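Local coordinates for protein endoglucanase FnCel5A (PDB 3NCO) that probably hydrolyses internal beta-1,4-glucosidic bonds of cellulose as a glycoside hydrolase family 5 endoglucanase from Fervidobacterium nodosum, at residues 234-237 / 238-241. Sequence-based numbering, arbitrary orientation.
Sequences EVEQ and IRNH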
ATOM      1  N   GLU A 234      -9.005  15.018  18.957  1.00 25.54           N
ATOM      2  CA  GLU A 234      -9.019  13.935  17.961  1.00 23.96           C
ATOM      3  C   GLU A 234      -8.006  14.192  16.841  1.00 24.18           C
ATOM      4  O   GLU A 234      -7.230  13.295  16.416  1.00 23.70           O
ATOM      5  CB  GLU A 234     -10.439  13.829  17.401  1.00 24.03           C
ATOM      6  CG  GLU A 234     -11.398  13.235  18.395  1.00 24.57           C
ATOM      7  CD  GLU A 234     -12.817  13.180  17.864  1.00 28.12           C
ATOM      8  OE1 GLU A 234     -13.287  14.227  17.346  1.00 30.05           O
ATOM      9  OE2 GLU A 234     -13.438  12.090  17.951  1.00 26.46           O
ATOM     10  N   VAL A 235      -7.986  15.429  16.362  1.00 24.99           N
ATOM     11  CA  VAL A 235      -6.989  15.854  15.357  1.00 24.67           C
ATOM     12  C   VAL A 235      -5.541  15.763  15.898  1.00 24.42           C
ATOM     13  O   VAL A 235      -4.632  15.294  15.211  1.00 23.71           O
ATOM     14  CB  VAL A 235      -7.304  17.307  14.890  1.00 25.48           C
ATOM     15  CG1 VAL A 235      -6.259  17.805  13.848  1.00 24.00           C
ATOM     16  CG2 VAL A 235      -8.749  17.382  14.358  1.00 25.80           C
ATOM     17  N   GLU A 236      -5.334  16.216  17.127  1.00 25.35           N
ATOM     18  CA  GLU A 236      -4.027  16.171  17.754  1.00 25.12           C
ATOM     19  C   GLU A 236      -3.536  14.725  17.930  1.00 24.87           C
ATOM     20  O   GLU A 236      -2.335  14.462  17.822  1.00 24.94           O
ATOM     21  CB  GLU A 236      -4.049  16.935  19.105  1.00 26.87           C
ATOM     22  CG  GLU A 236      -2.687  16.959  19.794  1.00 30.71           C
ATOM     23  CD  GLU A 236      -1.544  17.384  18.859  1.00 36.15           C
ATOM     24  OE1 GLU A 236      -1.725  18.329  18.049  1.00 38.46           O
ATOM     25  OE2 GLU A 236      -0.465  16.758  18.937  1.00 36.13           O
ATOM     26  N   GLN A 237      -4.433  13.767  18.191  1.00 24.54           N
ATOM     27  CA  GLN A 237      -3.969  12.355  18.263  1.00 22.83           C
ATOM     28  C   GLN A 237      -3.285  11.951  16.964  1.00 21.99           C
ATOM     29  O   GLN A 237      -2.221  11.311  16.984  1.00 21.74           O
ATOM     30  CB  GLN A 237      -5.121  11.361  18.562  1.00 23.80           C
ATOM     31  CG  GLN A 237      -5.754  11.445  19.986  1.00 25.17           C
ATOM     32  CD  GLN A 237      -4.963  10.611  21.019  1.00 28.66           C
ATOM     33  OE1 GLN A 237      -4.578   9.456  20.722  1.00 31.07           O
ATOM     34  NE2 GLN A 237      -4.701  11.188  22.209  1.00 30.37           N
ATOM     35  N   ILE A 238      -3.882  12.325  15.827  1.00 20.80           N
ATOM     36  CA  ILE A 238      -3.324  11.953  14.515  1.00 20.66           C
ATOM     37  C   ILE A 238      -2.016  12.734  14.253  1.00 19.04           C
ATOM     38  O   ILE A 238      -1.016  12.173  13.806  1.00 19.58           O
ATOM     39  CB  ILE A 238      -4.321  12.204  13.359  1.00 20.63           C
ATOM     40  CG1 ILE A 238      -5.575  11.355  13.596  1.00 20.19           C
ATOM     41  CG2 ILE A 238      -3.686  11.920  11.946  1.00 20.66           C
ATOM     42  CD1 ILE A 238      -6.715  11.624  12.585  1.00 21.87           C
ATOM     43  N   ARG A 239      -2.044  14.035  14.494  1.00 21.02           N
ATOM     44  CA  ARG A 239      -0.842  14.844  14.303  1.00 20.97           C
ATOM     45  C   ARG A 239       0.350  14.276  15.106  1.00 20.38           C
ATOM     46  O   ARG A 239       1.465  14.223  14.610  1.00 20.88           O
ATOM     47  CB  ARG A 239      -1.131  16.300  14.695  1.00 22.77           C
ATOM     48  CG  ARG A 239       0.032  17.214  14.239  1.00 25.83           C
ATOM     49  CD  ARG A 239      -0.151  18.673  14.553  1.00 30.70           C
ATOM     50  NE  ARG A 239      -1.534  19.126  14.450  1.00 37.83           N
ATOM     51  CZ  ARG A 239      -2.154  19.405  13.310  1.00 40.57           C
ATOM     52  NH1 ARG A 239      -1.508  19.277  12.158  1.00 42.65           N
ATOM     53  NH2 ARG A 239      -3.414  19.833  13.322  1.00 41.38           N
ATOM     54  N   ASN A 240       0.112  13.893  16.367  1.00 20.34           N
ATOM     55  CA  ASN A 240       1.158  13.362  17.240  1.00 19.99           C
ATOM     56  C   ASN A 240       1.726  12.089  16.581  1.00 18.15           C
ATOM     57  O   ASN A 240       2.938  11.866  16.547  1.00 19.01           O
ATOM     58  CB  ASN A 240       0.568  13.102  18.663  1.00 21.29           C
ATOM     59  CG  ASN A 240       1.608  12.635  19.715  1.00 26.79           C
ATOM     60  OD1 ASN A 240       2.535  13.380  20.094  1.00 28.87           O
ATOM     61  ND2 ASN A 240       1.417  11.422  20.228  1.00 28.41           N
ATOM     62  N   HIS A 241       0.827  11.221  16.099  1.00 17.18           N
ATOM     63  CA  HIS A 241       1.270   9.982  15.426  1.00 17.06           C
ATOM     64  C   HIS A 241       2.157  10.276  14.190  1.00 17.83           C
ATOM     65  O   HIS A 241       3.196   9.634  13.981  1.00 18.34           O
ATOM     66  CB  HIS A 241       0.041   9.202  14.999  1.00 17.80           C
ATOM     67  CG  HIS A 241      -0.752   8.670  16.156  1.00 20.25           C
ATOM     68  ND1 HIS A 241      -2.055   8.249  16.027  1.00 21.94           N
ATOM     69  CD2 HIS A 241      -0.422   8.486  17.459  1.00 20.41           C
ATOM     70  CE1 HIS A 241      -2.484   7.784  17.188  1.00 23.78           C
ATOM     71  NE2 HIS A 241      -1.511   7.919  18.076  1.00 24.77           N
TER
HETATM   72  O   HOH W   1      -3.304  19.260  16.316  1.00 41.91           O
HETATM   73  O   HOH W   2      -1.237  10.466  19.791  1.00 27.30           O
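Glu236 and Arg239, one helical turn apart near the start of helix 232-252, cross at about a right angle, their carboxylate and guanidinium planes turned 40° from each other. OE1 of Glu236 lies at the guanidinium edge, but the salt bridge to Arg239 NE is long, 3.7 Å. A water closes the gap, donating to Glu236 OE1 and accepting from Arg239 NE (2.6 Å). With CG anti to the backbone N (chi1 -169°) and a bend at chi3, the Arg239 chain runs alongside Val235, whose CG1 touches NH2 at 3.5 Å; NH1 makes a salt bridge with Glu285 OE1 on helix 269-285, the neighbouring helix of this TIM barrel, against which Ile238 packs.

On another side of the helix, Gln237 O sits over the centre of one face of the His241 ring, 3.1 Å above the ring plane. The same oxygen accepts the backbone N-H of His241 (3.2 Å) and a hydrogen bond from a second water, itself held by Asn240 ND2. Tyr204 OH and His241 ND1 share a hydrogen bond, and Tyr184 stacks on the ring. Replacing His241 with alanine would probably uncover the Gln237 carbonyl and leave both tyrosines without their partner. The Glu236-Arg239 pair thus relies on a bridging water besides its long direct contact, while arginine and histidine tie the helix to its surroundings.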